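Mandelate racemase/muconate lactonizing enzyme-like protein (Roseovarius sp. TM1035, PDB 3RCY) probably acts as a magnesium-dependent enzyme of the mandelate racemase/muconate lactonizing branch of the enolase superfamily. Local coordinates at residues T141-S153 / L188-V200. Sequence-based numbering, arbitrary orientation.
Sequences TPFWTSADMAAES and LSVEFCRKIRAAV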
loop_
_atom_site.group_PDB
_atom_site.type_symbol
_atom_site.label_atom_id
_atom_site.label_comp_id
_atom_site.label_asym_id
_atom_site.label_seq_id
_atom_site.Cartn_x
_atom_site.Cartn_y
_atom_site.Cartn_z
ATOM N N THR A 141 24.873 -20.762 37.146
ATOM C CA THR A 141 25.414 -19.759 36.223
ATOM C C THR A 141 25.900 -20.358 34.889
ATOM O O THR A 141 25.468 -19.894 33.833
ATOM C CB THR A 141 26.478 -18.845 36.906
ATOM O OG1 THR A 141 25.864 -18.153 38.001
ATOM C CG2 THR A 141 27.040 -17.812 35.924
ATOM N N PRO A 142 26.753 -21.409 34.925
ATOM C CA PRO A 142 27.141 -22.069 33.663
ATOM C C PRO A 142 25.961 -22.643 32.861
ATOM O O PRO A 142 26.026 -22.696 31.626
ATOM C CB PRO A 142 28.060 -23.205 34.127
ATOM C CG PRO A 142 28.603 -22.737 35.427
ATOM C CD PRO A 142 27.475 -21.988 36.075
ATOM N N PHE A 143 24.893 -23.052 33.547
ATOM C CA PHE A 143 23.724 -23.641 32.877
ATOM C C PHE A 143 23.171 -22.788 31.728
ATOM O O PHE A 143 22.805 -23.321 30.677
ATOM C CB PHE A 143 22.602 -23.932 33.875
ATOM C CG PHE A 143 21.333 -24.416 33.227
ATOM C CD1 PHE A 143 21.170 -25.761 32.919
ATOM C CD2 PHE A 143 20.309 -23.523 32.908
ATOM C CE1 PHE A 143 20.008 -26.216 32.316
ATOM C CE2 PHE A 143 19.143 -23.968 32.307
ATOM C CZ PHE A 143 18.992 -25.318 32.007
ATOM N N TRP A 144 23.116 -21.471 31.931
ATOM C CA TRP A 144 22.460 -20.568 30.974
ATOM C C TRP A 144 23.117 -20.501 29.599
ATOM O O TRP A 144 22.468 -20.144 28.624
ATOM C CB TRP A 144 22.272 -19.162 31.571
ATOM C CG TRP A 144 21.519 -19.205 32.866
ATOM C CD1 TRP A 144 21.994 -18.859 34.103
ATOM C CD2 TRP A 144 20.167 -19.656 33.066
ATOM N NE1 TRP A 144 21.019 -19.056 35.053
ATOM C CE2 TRP A 144 19.890 -19.543 34.448
ATOM C CE3 TRP A 144 19.163 -20.141 32.212
ATOM C CZ2 TRP A 144 18.654 -19.902 34.998
ATOM C CZ3 TRP A 144 17.928 -20.488 32.758
ATOM C CH2 TRP A 144 17.689 -20.368 34.142
ATOM N N THR A 145 24.395 -20.853 29.524
ATOM C CA THR A 145 25.096 -20.902 28.241
ATOM C C THR A 145 25.609 -22.302 27.871
ATOM O O THR A 145 26.423 -22.446 26.962
ATOM C CB THR A 145 26.264 -19.896 28.200
ATOM O OG1 THR A 145 27.106 -20.106 29.335
ATOM C CG2 THR A 145 25.740 -18.456 28.210
ATOM N N SER A 146 25.124 -23.325 28.572
ATOM C CA SER A 146 25.471 -24.707 28.260
ATOM C C SER A 146 24.369 -25.426 27.471
ATOM O O SER A 146 23.330 -25.772 28.035
ATOM C CB SER A 146 25.764 -25.485 29.544
ATOM O OG SER A 146 26.028 -26.844 29.241
ATOM N N ALA A 147 24.604 -25.666 26.180
ATOM C CA ALA A 147 23.655 -26.423 25.351
ATOM C C ALA A 147 23.483 -27.848 25.865
ATOM O O ALA A 147 22.369 -28.362 25.913
ATOM C CB ALA A 147 24.088 -26.425 23.885
ATOM N N ASP A 148 24.594 -28.474 26.256
ATOM C CA ASP A 148 24.584 -29.811 26.851
ATOM C C ASP A 148 23.633 -29.914 28.048
ATOM O O ASP A 148 22.803 -30.822 28.099
ATOM C CB ASP A 148 26.006 -30.247 27.244
ATOM C CG ASP A 148 26.835 -30.709 26.046
ATOM O OD1 ASP A 148 26.305 -30.777 24.922
ATOM O OD2 ASP A 148 28.028 -31.024 26.229
ATOM N N MET A 149 23.750 -28.981 28.993
ATOM C CA MET A 149 22.887 -28.977 30.179
ATOM C C MET A 149 21.433 -28.674 29.828
ATOM O O MET A 149 20.526 -29.321 30.342
ATOM C CB MET A 149 23.397 -27.994 31.235
ATOM C CG MET A 149 24.738 -28.386 31.874
ATOM S SD MET A 149 25.206 -27.224 33.176
ATOM C CE MET A 149 26.987 -27.192 32.946
ATOM N N ALA A 150 21.217 -27.700 28.944
ATOM C CA ALA A 150 19.873 -27.401 28.463
ATOM C C ALA A 150 19.216 -28.644 27.850
ATOM O O ALA A 150 18.056 -28.923 28.124
ATOM C CB ALA A 150 19.900 -26.245 27.460
ATOM N N ALA A 151 19.964 -29.393 27.038
ATOM C CA ALA A 151 19.430 -30.612 26.436
ATOM C C ALA A 151 19.022 -31.651 27.492
ATOM O O ALA A 151 18.012 -32.331 27.321
ATOM C CB ALA A 151 20.409 -31.203 25.422
ATOM N N GLU A 152 19.792 -31.758 28.580
ATOM C CA GLU A 152 19.413 -32.628 29.705
ATOM C C GLU A 152 18.092 -32.189 30.351
ATOM O O GLU A 152 17.228 -33.024 30.655
ATOM C CB GLU A 152 20.524 -32.685 30.764
ATOM C CG GLU A 152 21.753 -33.461 30.332
ATOM C CD GLU A 152 22.768 -33.647 31.455
ATOM O OE1 GLU A 152 22.852 -32.786 32.362
ATOM O OE2 GLU A 152 23.485 -34.663 31.424
ATOM N N SER A 153 17.938 -30.879 30.557
ATOM C CA SER A 153 16.699 -30.342 31.122
ATOM C C SER A 153 15.520 -30.594 30.193
ATOM O O SER A 153 14.428 -30.910 30.657
ATOM C CB SER A 153 16.826 -28.846 31.443
ATOM O OG SER A 153 17.743 -28.664 32.501
ATOM N N LEU A 188 25.918 -20.172 19.426
ATOM C CA LEU A 188 25.382 -20.809 20.633
ATOM C C LEU A 188 23.892 -21.125 20.465
ATOM O O LEU A 188 23.428 -22.184 20.884
ATOM C CB LEU A 188 25.600 -19.961 21.889
ATOM C CG LEU A 188 25.308 -20.686 23.218
ATOM C CD1 LEU A 188 26.258 -21.875 23.440
ATOM C CD2 LEU A 188 25.365 -19.730 24.409
ATOM N N SER A 189 23.158 -20.199 19.848
ATOM C CA SER A 189 21.735 -20.391 19.592
ATOM C C SER A 189 21.492 -21.599 18.690
ATOM O O SER A 189 20.555 -22.359 18.917
ATOM C CB SER A 189 21.111 -19.137 18.973
ATOM O OG SER A 189 21.136 -18.063 19.894
ATOM N N VAL A 190 22.336 -21.755 17.669
ATOM C CA VAL A 190 22.284 -22.910 16.772
ATOM C C VAL A 190 22.620 -24.200 17.545
ATOM O O VAL A 190 21.928 -25.211 17.410
ATOM C CB VAL A 190 23.230 -22.712 15.546
ATOM C CG1 VAL A 190 23.412 -24.005 14.765
ATOM C CG2 VAL A 190 22.703 -21.592 14.623
ATOM N N GLU A 191 23.674 -24.155 18.356
ATOM C CA GLU A 191 24.050 -25.305 19.181
ATOM C C GLU A 191 22.919 -25.751 20.123
ATOM O O GLU A 191 22.643 -26.949 20.243
ATOM C CB GLU A 191 25.331 -25.018 19.976
ATOM C CG GLU A 191 25.909 -26.270 20.641
ATOM C CD GLU A 191 26.987 -25.982 21.674
ATOM O OE1 GLU A 191 27.341 -24.797 21.879
ATOM O OE2 GLU A 191 27.480 -26.955 22.291
ATOM N N PHE A 192 22.280 -24.792 20.795
ATOM C CA PHE A 192 21.116 -25.073 21.647
ATOM C C PHE A 192 19.989 -25.765 20.865
ATOM O O PHE A 192 19.500 -26.814 21.280
ATOM C CB PHE A 192 20.571 -23.785 22.282
ATOM C CG PHE A 192 21.092 -23.503 23.678
ATOM C CD1 PHE A 192 22.443 -23.207 23.902
ATOM C CD2 PHE A 192 20.213 -23.474 24.762
ATOM C CE1 PHE A 192 22.912 -22.919 25.187
ATOM C CE2 PHE A 192 20.675 -23.192 26.059
ATOM C CZ PHE A 192 22.030 -22.914 26.271
ATOM N N CYS A 193 19.577 -25.170 19.744
ATOM C CA CYS A 193 18.498 -25.739 18.941
ATOM C C CYS A 193 18.843 -27.143 18.458
ATOM O O CYS A 193 18.016 -28.044 18.551
ATOM C CB CYS A 193 18.151 -24.839 17.748
ATOM S SG CYS A 193 17.299 -23.313 18.197
ATOM N N ARG A 194 20.065 -27.321 17.957
ATOM C CA ARG A 194 20.509 -28.622 17.447
ATOM C C ARG A 194 20.470 -29.699 18.542
ATOM O O ARG A 194 19.909 -30.783 18.336
ATOM C CB ARG A 194 21.921 -28.516 16.828
ATOM C CG ARG A 194 22.503 -29.851 16.331
ATOM C CD ARG A 194 23.864 -29.697 15.625
ATOM N NE ARG A 194 24.880 -28.991 16.416
ATOM C CZ ARG A 194 25.745 -29.575 17.251
ATOM N NH1 ARG A 194 25.729 -30.896 17.430
ATOM N NH2 ARG A 194 26.635 -28.838 17.910
ATOM N N LYS A 195 21.060 -29.392 19.698
ATOM C CA LYS A 195 21.153 -30.356 20.799
ATOM C C LYS A 195 19.809 -30.619 21.484
ATOM O O LYS A 195 19.516 -31.756 21.869
ATOM C CB LYS A 195 22.239 -29.950 21.804
ATOM C CG LYS A 195 23.645 -30.061 21.205
ATOM C CD LYS A 195 24.745 -29.799 22.210
ATOM C CE LYS A 195 26.097 -29.994 21.539
ATOM N NZ LYS A 195 27.222 -29.691 22.454
ATOM N N ILE A 196 18.996 -29.574 21.624
ATOM C CA ILE A 196 17.663 -29.735 22.209
ATOM C C ILE A 196 16.744 -30.522 21.264
ATOM O O ILE A 196 16.032 -31.423 21.709
ATOM C CB ILE A 196 17.046 -28.381 22.676
ATOM C CG1 ILE A 196 17.870 -27.801 23.835
ATOM C CG2 ILE A 196 15.584 -28.555 23.123
ATOM C CD1 ILE A 196 17.659 -26.297 24.091
ATOM N N ARG A 197 16.789 -30.213 19.967
ATOM C CA ARG A 197 16.030 -30.991 18.973
ATOM C C ARG A 197 16.473 -32.459 18.979
ATOM O O ARG A 197 15.641 -33.364 18.931
ATOM C CB ARG A 197 16.145 -30.382 17.564
ATOM C CG ARG A 197 15.523 -31.231 16.426
ATOM C CD ARG A 197 14.015 -31.399 16.608
ATOM N NE ARG A 197 13.325 -30.137 16.364
ATOM C CZ ARG A 197 12.153 -29.791 16.890
ATOM N NH1 ARG A 197 11.625 -28.613 16.586
ATOM N NH2 ARG A 197 11.512 -30.609 17.723
ATOM N N ALA A 198 17.781 -32.696 19.062
ATOM C CA ALA A 198 18.288 -34.070 19.117
ATOM C C ALA A 198 17.790 -34.803 20.373
ATOM O O ALA A 198 17.513 -35.998 20.319
ATOM C CB ALA A 198 19.809 -34.099 19.025
ATOM N N ALA A 199 17.650 -34.073 21.481
ATOM C CA ALA A 199 17.187 -34.650 22.745
ATOM C C ALA A 199 15.677 -34.909 22.782
ATOM O O ALA A 199 15.234 -35.895 23.382
ATOM C CB ALA A 199 17.606 -33.778 23.932
ATOM N N VAL A 200 14.889 -34.041 22.147
ATOM C CA VAL A 200 13.425 -34.190 22.205
ATOM C C VAL A 200 12.789 -34.813 20.951
ATOM O O VAL A 200 11.657 -35.300 21.012
ATOM C CB VAL A 200 12.707 -32.860 22.561
ATOM C CG1 VAL A 200 13.332 -32.217 23.800
ATOM C CG2 VAL A 200 12.713 -31.883 21.379
HETATM O O HOH W 1 27.167 -25.012 24.900
#
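Thr145 meets Leu188 at the turn that leads into helix 147-159: its CB lies 3.9 Å from Leu188 CD2, the two side chains crossing at about a right angle, while Leu188 CD1 packs against the carbonyl oxygen of Thr145. Ser146 caps the helix, its OG accepting from Met149 N, and its carbonyl oxygen comes close to CZ of Phe192. Ala147 and Phe192 cover the most area in the contact. Ala147 CA sits over one face of the Phe192 ring, 3.9 Å from the centroid, a CH-pi contact, and its CB reaches both CD1 of that ring and the carboxylate carbon of Glu191. A water accepts from Ala147 N at 2.9 Å and donates weakly to Thr145 O and Glu191 OE1, so it takes up this N-H of the first turn and ties it loosely to the other helix. Asp148 then turns its end to Lys195, whose CG stands anti to the carbonyl carbon (chi1 -68°) with the chain extended beyond, carrying NZ past Ala147 CB to a salt bridge with Asp148 OD1 at 2.8 Å, met from above the carboxylate plane (38° out of it). The same NZ forms a salt bridge with Glu191 OE2 through its anti lone pair; in this network the shared ammonium probably offsets the like charges of the carboxylates. Further on, Ala150 CB presses on Phe192 CE2 at 3.4 Å and faces Ile196 CD1, and Ala151 CB lies 4.1 Å from Ala199 CB. The axes of helix segments 147-153 and 188-200 approach to 8.5 Å, crossing at -32°, a spacing consistent with the small alanines between them. The side chains of Phe192 and Ile196 reach inward to strand 164-167, so the contact joins neighbouring outer helices of the modified (beta/alpha)7beta barrel characteristic of the enolase superfamily.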